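PDB 5MYP: aldehyde dehydrogenase from Trypanosoma brucei, which probably oxidises aldehydes to the corresponding carboxylic acids with NAD+ as the electron acceptor. Local coordinates for residues C24-F28 / P117-V121; L133-P137 / A443-R447; D195-G201 / T218-L224. All coordinates share one frame. Residue numbers count along the deposited sequence, not the author numbering.

Interaction 1 (C24-F28 / P117-V121)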
loop_
_atom_site.group_PDB
_atom_site.type_symbol
_atom_site.label_atom_id
_atom_site.label_comp_id
_atom_site.label_asym_id
_atom_site.label_seq_id
_atom_site.Cartn_x
_atom_site.Cartn_y
_atom_site.Cartn_z
ATOM N N CYS A 24 -2.051 -12.111 -21.215
ATOM C CA CYS A 24 -2.413 -10.838 -20.575
ATOM C C CYS A 24 -1.217 -9.893 -20.418
ATOM O O CYS A 24 -1.344 -8.684 -20.618
ATOM C CB CYS A 24 -3.089 -11.090 -19.218
ATOM S SG CYS A 24 -4.686 -11.938 -19.338
ATOM N N ARG A 25 -0.062 -10.457 -20.068
ATOM C CA ARG A 25 1.205 -9.719 -19.968
ATOM C C ARG A 25 1.598 -9.104 -21.314
ATOM O O ARG A 25 1.885 -7.907 -21.397
ATOM C CB ARG A 25 2.305 -10.663 -19.456
ATOM C CG ARG A 25 3.723 -10.109 -19.407
ATOM C CD ARG A 25 3.877 -8.972 -18.425
ATOM N NE ARG A 25 3.543 -9.354 -17.058
ATOM C CZ ARG A 25 3.469 -8.501 -16.039
ATOM N NH1 ARG A 25 3.714 -7.205 -16.215
ATOM N NH2 ARG A 25 3.145 -8.947 -14.827
ATOM N N GLU A 26 1.604 -9.934 -22.355
ATOM C CA GLU A 26 1.913 -9.489 -23.716
ATOM C C GLU A 26 0.929 -8.416 -24.200
ATOM O O GLU A 26 1.341 -7.434 -24.827
ATOM C CB GLU A 26 1.924 -10.686 -24.675
ATOM C CG GLU A 26 2.139 -10.327 -26.136
ATOM C CD GLU A 26 3.567 -9.925 -26.452
ATOM O OE1 GLU A 26 4.424 -9.982 -25.539
ATOM O OE2 GLU A 26 3.830 -9.558 -27.620
ATOM N N ALA A 27 -0.355 -8.600 -23.888
ATOM C CA ALA A 27 -1.399 -7.619 -24.227
ATOM C C ALA A 27 -1.139 -6.262 -23.568
ATOM O O ALA A 27 -1.204 -5.224 -24.234
ATOM C CB ALA A 27 -2.776 -8.150 -23.830
ATOM N N PHE A 28 -0.814 -6.277 -22.276
ATOM C CA PHE A 28 -0.425 -5.053 -21.576
ATOM C C PHE A 28 0.771 -4.390 -22.253
ATOM O O PHE A 28 0.724 -3.202 -22.548
ATOM C CB PHE A 28 -0.082 -5.295 -20.105
ATOM C CG PHE A 28 0.425 -4.057 -19.420
ATOM C CD1 PHE A 28 -0.466 -3.061 -19.042
ATOM C CD2 PHE A 28 1.794 -3.849 -19.219
ATOM C CE1 PHE A 28 -0.014 -1.894 -18.446
ATOM C CE2 PHE A 28 2.251 -2.681 -18.624
ATOM C CZ PHE A 28 1.343 -1.700 -18.237
ATOM N N PRO A 117 -0.312 3.034 -15.509
ATOM C CA PRO A 117 -0.717 1.655 -15.208
ATOM C C PRO A 117 0.404 0.827 -14.575
ATOM O O PRO A 117 1.576 1.153 -14.743
ATOM C CB PRO A 117 -1.082 1.080 -16.583
ATOM C CG PRO A 117 -1.339 2.256 -17.451
ATOM C CD PRO A 117 -0.455 3.348 -16.942
ATOM N N LEU A 118 0.023 -0.231 -13.866
ATOM C CA LEU A 118 0.972 -1.140 -13.219
ATOM C C LEU A 118 1.398 -2.298 -14.129
ATOM O O LEU A 118 2.578 -2.630 -14.201
ATOM C CB LEU A 118 0.368 -1.700 -11.930
ATOM C CG LEU A 118 0.144 -0.681 -10.814
ATOM C CD1 LEU A 118 -0.708 -1.289 -9.707
ATOM C CD2 LEU A 118 1.464 -0.157 -10.263
ATOM N N GLY A 119 0.432 -2.905 -14.814
ATOM C CA GLY A 119 0.686 -4.070 -15.658
ATOM C C GLY A 119 -0.474 -5.035 -15.645
ATOM O O GLY A 119 -1.560 -4.689 -16.111
ATOM N N VAL A 120 -0.247 -6.241 -15.123
ATOM C CA VAL A 120 -1.298 -7.251 -14.994
ATOM C C VAL A 120 -1.726 -7.361 -13.532
ATOM O O VAL A 120 -0.882 -7.529 -12.639
ATOM C CB VAL A 120 -0.858 -8.641 -15.518
ATOM C CG1 VAL A 120 -2.059 -9.571 -15.641
ATOM C CG2 VAL A 120 -0.166 -8.505 -16.869
ATOM N N VAL A 121 -3.034 -7.260 -13.301
ATOM C CA VAL A 121 -3.622 -7.347 -11.967
ATOM C C VAL A 121 -4.327 -8.693 -11.810
ATOM O O VAL A 121 -5.083 -9.104 -12.694
ATOM C CB VAL A 121 -4.641 -6.207 -11.733
ATOM C CG1 VAL A 121 -5.318 -6.340 -10.371
ATOM C CG2 VAL A 121 -3.955 -4.851 -11.882
#
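V120 buries more surface here than any other residue, and it does so by pushing its two methyls against C24 and R25 on helix 16-29. CG1 rests 4.0 Å from CB of C24, while CG2 lies 3.6 Å from CA of R25 and also sits over one face of the R25 guanidinium, 3.7 Å from its CZ. A branched, compact side chain suits this place, since it can touch helix backbone and side chain at once. Beneath that methyl the charged end of R25 is held from outside the contact: NH1 makes a salt bridge to D195 and NH2 a hydrogen bond to the carbonyl of R193. The helix, near the start of the chain, packs against strand 110-124, an inner strand of the mixed sheet of the Rossmann-like cofactor-binding domain of aldehyde dehydrogenases, and strand 147-151 touches both segments. One turn further on, F28, whose N donates to the C24 carbonyl O at 3.0 Å, aims its flat ring at the loop ahead of V120. CA of G119 stands 3.4 Å from the ring centroid and 5° off the normal, a well-aligned CH-pi contact. At the ring edge F28 CE1 meets CB of P117 at 3.7 Å, an apolar contact to the rigid proline ring. Glycine fits at 119 for two reasons: phi 146° and psi -116° would jam a CB against the carbonyl O of L118, and that CB would also crowd R25 NH1. The carbonyl of L118 accepts a hydrogen bond from K391 of the second subunit.

Interaction 2 (L133-P137 / A443-R447)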
loop_
_atom_site.group_PDB
_atom_site.type_symbol
_atom_site.label_atom_id
_atom_site.label_comp_id
_atom_site.label_asym_id
_atom_site.label_seq_id
_atom_site.Cartn_x
_atom_site.Cartn_y
_atom_site.Cartn_z
ATOM N N LEU A 133 -17.905 -8.863 -6.002
ATOM C CA LEU A 133 -16.545 -8.914 -5.461
ATOM C C LEU A 133 -15.507 -9.524 -6.408
ATOM O O LEU A 133 -14.339 -9.661 -6.035
ATOM C CB LEU A 133 -16.553 -9.610 -4.093
ATOM C CG LEU A 133 -17.454 -8.922 -3.057
ATOM C CD1 LEU A 133 -17.436 -9.684 -1.741
ATOM C CD2 LEU A 133 -17.066 -7.467 -2.831
ATOM N N ILE A 134 -15.926 -9.888 -7.624
ATOM C CA ILE A 134 -14.997 -10.177 -8.723
ATOM C C ILE A 134 -14.987 -9.023 -9.752
ATOM O O ILE A 134 -13.910 -8.590 -10.175
ATOM C CB ILE A 134 -15.273 -11.577 -9.357
ATOM C CG1 ILE A 134 -14.041 -12.096 -10.110
ATOM C CG2 ILE A 134 -16.491 -11.580 -10.266
ATOM C CD1 ILE A 134 -13.017 -12.767 -9.224
ATOM N N LEU A 135 -16.162 -8.504 -10.125
ATOM C CA LEU A 135 -16.242 -7.439 -11.138
ATOM C C LEU A 135 -15.883 -6.040 -10.639
ATOM O O LEU A 135 -15.288 -5.266 -11.393
ATOM C CB LEU A 135 -17.623 -7.402 -11.817
ATOM C CG LEU A 135 -18.015 -8.566 -12.735
ATOM C CD1 LEU A 135 -19.301 -8.212 -13.483
ATOM C CD2 LEU A 135 -16.909 -8.903 -13.726
ATOM N N GLN A 136 -16.238 -5.696 -9.400
ATOM C CA GLN A 136 -15.954 -4.339 -8.896
ATOM C C GLN A 136 -14.447 -4.024 -8.881
ATOM O O GLN A 136 -14.054 -2.971 -9.380
ATOM C CB GLN A 136 -16.620 -4.062 -7.535
ATOM C CG GLN A 136 -16.513 -2.607 -7.095
ATOM C CD GLN A 136 -17.460 -2.233 -5.971
ATOM O OE1 GLN A 136 -17.830 -3.059 -5.145
ATOM N NE2 GLN A 136 -17.783 -0.956 -5.884
ATOM N N PRO A 137 -13.601 -4.940 -8.352
ATOM C CA PRO A 137 -12.146 -4.737 -8.475
ATOM C C PRO A 137 -11.647 -4.711 -9.925
ATOM O O PRO A 137 -10.814 -3.877 -10.269
ATOM C CB PRO A 137 -11.545 -5.946 -7.738
ATOM C CG PRO A 137 -12.629 -6.445 -6.854
ATOM C CD PRO A 137 -13.913 -6.142 -7.560
ATOM N N ALA A 443 -7.336 -0.141 -0.132
ATOM C CA ALA A 443 -8.739 0.211 -0.320
ATOM C C ALA A 443 -9.027 0.450 -1.792
ATOM O O ALA A 443 -8.115 0.749 -2.566
ATOM C CB ALA A 443 -9.083 1.443 0.495
ATOM N N TYR A 444 -10.291 0.306 -2.175
ATOM C CA TYR A 444 -10.713 0.548 -3.558
ATOM C C TYR A 444 -12.149 1.107 -3.604
ATOM O O TYR A 444 -12.675 1.511 -2.564
ATOM C CB TYR A 444 -10.489 -0.721 -4.409
ATOM C CG TYR A 444 -11.488 -1.846 -4.238
ATOM C CD1 TYR A 444 -11.601 -2.530 -3.029
ATOM C CD2 TYR A 444 -12.297 -2.257 -5.302
ATOM C CE1 TYR A 444 -12.508 -3.573 -2.872
ATOM C CE2 TYR A 444 -13.202 -3.296 -5.158
ATOM C CZ TYR A 444 -13.304 -3.956 -3.945
ATOM O OH TYR A 444 -14.204 -4.988 -3.807
ATOM N N HIS A 445 -12.740 1.136 -4.804
ATOM C CA HIS A 445 -14.034 1.777 -5.152
ATOM C C HIS A 445 -13.741 3.131 -5.787
ATOM O O HIS A 445 -13.063 3.969 -5.178
ATOM C CB HIS A 445 -15.030 1.957 -3.985
ATOM C CG HIS A 445 -15.545 0.674 -3.414
ATOM N ND1 HIS A 445 -16.663 0.613 -2.607
ATOM C CD2 HIS A 445 -15.106 -0.601 -3.541
ATOM C CE1 HIS A 445 -16.885 -0.644 -2.258
ATOM N NE2 HIS A 445 -15.955 -1.399 -2.814
ATOM N N GLY A 446 -14.216 3.320 -7.018
ATOM C CA GLY A 446 -14.177 4.616 -7.709
ATOM C C GLY A 446 -12.774 5.146 -7.923
ATOM O O GLY A 446 -11.906 4.431 -8.432
ATOM N N ARG A 447 -12.551 6.393 -7.510
ATOM C CA ARG A 447 -11.219 7.023 -7.526
ATOM C C ARG A 447 -10.142 6.181 -6.828
ATOM O O ARG A 447 -8.989 6.167 -7.255
ATOM C CB ARG A 447 -11.276 8.395 -6.846
ATOM C CG ARG A 447 -10.007 9.228 -6.977
ATOM C CD ARG A 447 -10.038 10.440 -6.063
ATOM N NE ARG A 447 -10.811 11.545 -6.633
ATOM C CZ ARG A 447 -10.352 12.457 -7.496
ATOM N NH1 ARG A 447 -9.100 12.421 -7.956
ATOM N NH2 ARG A 447 -11.174 13.415 -7.923
HETATM O O HOH W 1 -16.194 -4.038 -2.303
#
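L133 opens the contact from helix 132-143. Its CA-to-CB bond points sideways, yet the long leucine side chain brings CD2 to 3.9 Å from OH of Y444, an apolar neighbour for the phenol end. I134 and L135 face other parts of the protein, both touching L163, and the next residue to meet the loop is Q136. Its extended side chain passes the tyrosine, CG lying 3.9 Å from Y444 CE2, and then places its amide against H445. The amide nitrogen sits over one face of the imidazole and donates to E83; the second carboxylate oxygen of E83 accepts from N of G446, the N-cap residue of helix 447-452, so one acid ties both segments to helix 69-95. The pair Q136 OE1 and H445 NE2, though 3.4 Å apart, has poor geometry for a hydrogen bond. P137 comes last. Having no amide hydrogen, its N cannot bond to the preceding turn, and the helix kinks there; Y444 CE2 lies 3.6 Å from both N and CG of P137, an apolar contact between the two rings. This helix follows the first strand of the Rossmann-like domain, and the tyrosine packs between it and E223, predicted to be an active-site residue. One water also joins the segments, at 2.7 Å from Y444 OH and 2.7 Å from H445 NE2, with a weak bond of 3.4 Å to Q136 OE1. With no direct hydrogen bond between the segments, the polar joining is indirect, through this water and E83, and the direct contact is van der Waals.

Interaction 3 (D195-G201 / T218-L224)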
loop_
_atom_site.group_PDB
_atom_site.type_symbol
_atom_site.label_atom_id
_atom_site.label_comp_id
_atom_site.label_asym_id
_atom_site.label_seq_id
_atom_site.Cartn_x
_atom_site.Cartn_y
_atom_site.Cartn_z
ATOM N N ASP A 195 1.540 -7.515 -11.190
ATOM C CA ASP A 195 1.972 -6.204 -10.709
ATOM C C ASP A 195 1.119 -5.681 -9.557
ATOM O O ASP A 195 1.497 -4.717 -8.897
ATOM C CB ASP A 195 2.015 -5.225 -11.874
ATOM C CG ASP A 195 2.948 -5.704 -12.962
ATOM O OD1 ASP A 195 4.176 -5.541 -12.795
ATOM O OD2 ASP A 195 2.455 -6.295 -13.953
ATOM N N HIS A 196 -0.021 -6.329 -9.327
ATOM C CA HIS A 196 -0.853 -6.109 -8.156
ATOM C C HIS A 196 -1.778 -7.317 -7.983
ATOM O O HIS A 196 -2.206 -7.922 -8.972
ATOM C CB HIS A 196 -1.708 -4.844 -8.316
ATOM C CG HIS A 196 -2.214 -4.291 -7.023
ATOM N ND1 HIS A 196 -1.615 -3.223 -6.394
ATOM C CD2 HIS A 196 -3.245 -4.667 -6.226
ATOM C CE1 HIS A 196 -2.262 -2.955 -5.273
ATOM N NE2 HIS A 196 -3.251 -3.821 -5.143
ATOM N N ILE A 197 -2.088 -7.657 -6.735
ATOM C CA ILE A 197 -3.061 -8.703 -6.425
ATOM C C ILE A 197 -4.116 -8.127 -5.482
ATOM O O ILE A 197 -3.775 -7.563 -4.439
ATOM C CB ILE A 197 -2.400 -9.938 -5.769
ATOM C CG1 ILE A 197 -1.362 -10.566 -6.711
ATOM C CG2 ILE A 197 -3.454 -10.973 -5.372
ATOM C CD1 ILE A 197 -0.372 -11.491 -6.036
ATOM N N LEU A 198 -5.390 -8.248 -5.856
ATOM C CA LEU A 198 -6.489 -7.961 -4.931
ATOM C C LEU A 198 -7.138 -9.277 -4.518
ATOM O O LEU A 198 -7.570 -10.055 -5.371
ATOM C CB LEU A 198 -7.522 -7.004 -5.537
ATOM C CG LEU A 198 -8.568 -6.480 -4.526
ATOM C CD1 LEU A 198 -8.950 -5.019 -4.782
ATOM C CD2 LEU A 198 -9.815 -7.360 -4.454
ATOM N N TYR A 199 -7.206 -9.512 -3.208
ATOM C CA TYR A 199 -7.813 -10.713 -2.640
ATOM C C TYR A 199 -8.895 -10.323 -1.643
ATOM O O TYR A 199 -8.660 -9.507 -0.756
ATOM C CB TYR A 199 -6.763 -11.591 -1.940
ATOM C CG TYR A 199 -7.383 -12.710 -1.131
ATOM C CD1 TYR A 199 -7.802 -13.887 -1.745
ATOM C CD2 TYR A 199 -7.597 -12.572 0.239
ATOM C CE1 TYR A 199 -8.391 -14.912 -1.018
ATOM C CE2 TYR A 199 -8.197 -13.584 0.978
ATOM C CZ TYR A 199 -8.590 -14.755 0.348
ATOM O OH TYR A 199 -9.181 -15.757 1.078
ATOM N N THR A 200 -10.070 -10.927 -1.798
ATOM C CA THR A 200 -11.163 -10.808 -0.846
ATOM C C THR A 200 -11.424 -12.196 -0.271
ATOM O O THR A 200 -11.516 -13.177 -1.013
ATOM C CB THR A 200 -12.441 -10.264 -1.514
ATOM O OG1 THR A 200 -12.135 -9.052 -2.214
ATOM C CG2 THR A 200 -13.532 -9.975 -0.481
ATOM N N GLY A 201 -11.522 -12.277 1.056
ATOM C CA GLY A 201 -11.758 -13.545 1.742
ATOM C C GLY A 201 -11.285 -13.527 3.183
ATOM O O GLY A 201 -11.487 -12.543 3.881
ATOM N N THR A 218 5.148 -8.165 -5.171
ATOM C CA THR A 218 3.901 -7.673 -5.739
ATOM C C THR A 218 3.057 -7.017 -4.643
ATOM O O THR A 218 2.785 -7.656 -3.623
ATOM C CB THR A 218 3.104 -8.826 -6.373
ATOM O OG1 THR A 218 3.911 -9.455 -7.377
ATOM C CG2 THR A 218 1.801 -8.315 -6.998
ATOM N N PRO A 219 2.638 -5.749 -4.846
ATOM C CA PRO A 219 1.735 -5.133 -3.867
ATOM C C PRO A 219 0.372 -5.823 -3.810
ATOM O O PRO A 219 -0.117 -6.322 -4.828
ATOM C CB PRO A 219 1.599 -3.674 -4.348
ATOM C CG PRO A 219 2.161 -3.627 -5.716
ATOM C CD PRO A 219 3.083 -4.792 -5.879
ATOM N N VAL A 220 -0.215 -5.852 -2.618
ATOM C CA VAL A 220 -1.493 -6.529 -2.395
ATOM C C VAL A 220 -2.516 -5.600 -1.759
ATOM O O VAL A 220 -2.169 -4.758 -0.933
ATOM C CB VAL A 220 -1.355 -7.811 -1.532
ATOM C CG1 VAL A 220 -0.445 -8.819 -2.219
ATOM C CG2 VAL A 220 -0.851 -7.501 -0.121
ATOM N N THR A 221 -3.767 -5.758 -2.184
ATOM C CA THR A 221 -4.925 -5.207 -1.503
ATOM C C THR A 221 -5.677 -6.411 -0.958
ATOM O O THR A 221 -6.024 -7.322 -1.711
ATOM C CB THR A 221 -5.812 -4.397 -2.467
ATOM O OG1 THR A 221 -5.050 -3.311 -3.015
ATOM C CG2 THR A 221 -7.045 -3.836 -1.754
ATOM N N LEU A 222 -5.896 -6.428 0.354
ATOM C CA LEU A 222 -6.526 -7.551 1.040
ATOM C C LEU A 222 -7.801 -7.033 1.689
ATOM O O LEU A 222 -7.752 -6.088 2.477
ATOM C CB LEU A 222 -5.570 -8.146 2.083
ATOM C CG LEU A 222 -4.174 -8.534 1.581
ATOM C CD1 LEU A 222 -3.264 -8.949 2.732
ATOM C CD2 LEU A 222 -4.261 -9.650 0.553
ATOM N N GLU A 223 -8.935 -7.623 1.318
ATOM C CA GLU A 223 -10.246 -7.230 1.835
ATOM C C GLU A 223 -10.771 -8.401 2.646
ATOM O O GLU A 223 -11.236 -9.402 2.088
ATOM C CB GLU A 223 -11.193 -6.901 0.678
ATOM C CG GLU A 223 -10.770 -5.689 -0.153
ATOM C CD GLU A 223 -11.167 -4.346 0.449
ATOM O OE1 GLU A 223 -11.992 -4.302 1.389
ATOM O OE2 GLU A 223 -10.644 -3.315 -0.034
ATOM N N LEU A 224 -10.674 -8.288 3.968
ATOM C CA LEU A 224 -10.892 -9.429 4.853
ATOM C C LEU A 224 -12.090 -9.141 5.745
ATOM O O LEU A 224 -12.984 -8.395 5.335
ATOM C CB LEU A 224 -9.603 -9.756 5.620
ATOM C CG LEU A 224 -8.328 -9.746 4.764
ATOM C CD1 LEU A 224 -7.091 -9.923 5.629
ATOM C CD2 LEU A 224 -8.378 -10.808 3.674
#
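These are the two parallel strands of a beta-alpha-beta unit, joined through helix 203-214 within the Rossmann-like sheet. Five backbone bonds pair them: I197 N to P219 O (3.1 Å), T221 N to I197 O (2.9 Å), Y199 N to T221 O (2.9 Å), E223 N to Y199 O (2.8 Å) and G201 N to E223 O (3.1 Å). H196 and L198 use their backbone on strand 110-124 instead, while L222 pairs with M441. I197, Y199 and V220, apolar or largely so, pack on the crossover helix; L198, T200, T221 and E223, the predicted active-site acid, occupy the other face. H196 NE2 and T221 OG1 share a hydrogen bond of 2.8 Å, but H196 ND1 is buried without a partner. D195 OD2 meets R25 NH1 in a salt bridge and accepts from V120 N, T218 OG1 bonds F194 O, and Y199 OH accepts from S202 N. At G201's backbone angles, just past the strand, a CB would jam against T200 O and lie 2.2 Å from Y199 OH.

Overall arrangement
Interactions 1 and 3 meet on one sheet, where strands 110-124 and 196-200 are neighbours: their centres are 16 Å apart, and D195 joins them through its salt bridge to R25 and a probable backbone hydrogen bond to V120. Interaction 2, with its centre 18 Å from that of interaction 1 and 11 Å from that of interaction 3, lies toward the other end of these strands, where Y444 and P137 pack on L198 and Y444 also on E223. Along the chain interaction 1 closes first; interaction 3 is nested inside the long loop closed by interaction 2. Together they run from the N-terminal helix through the cofactor-domain sheet to the predicted active site.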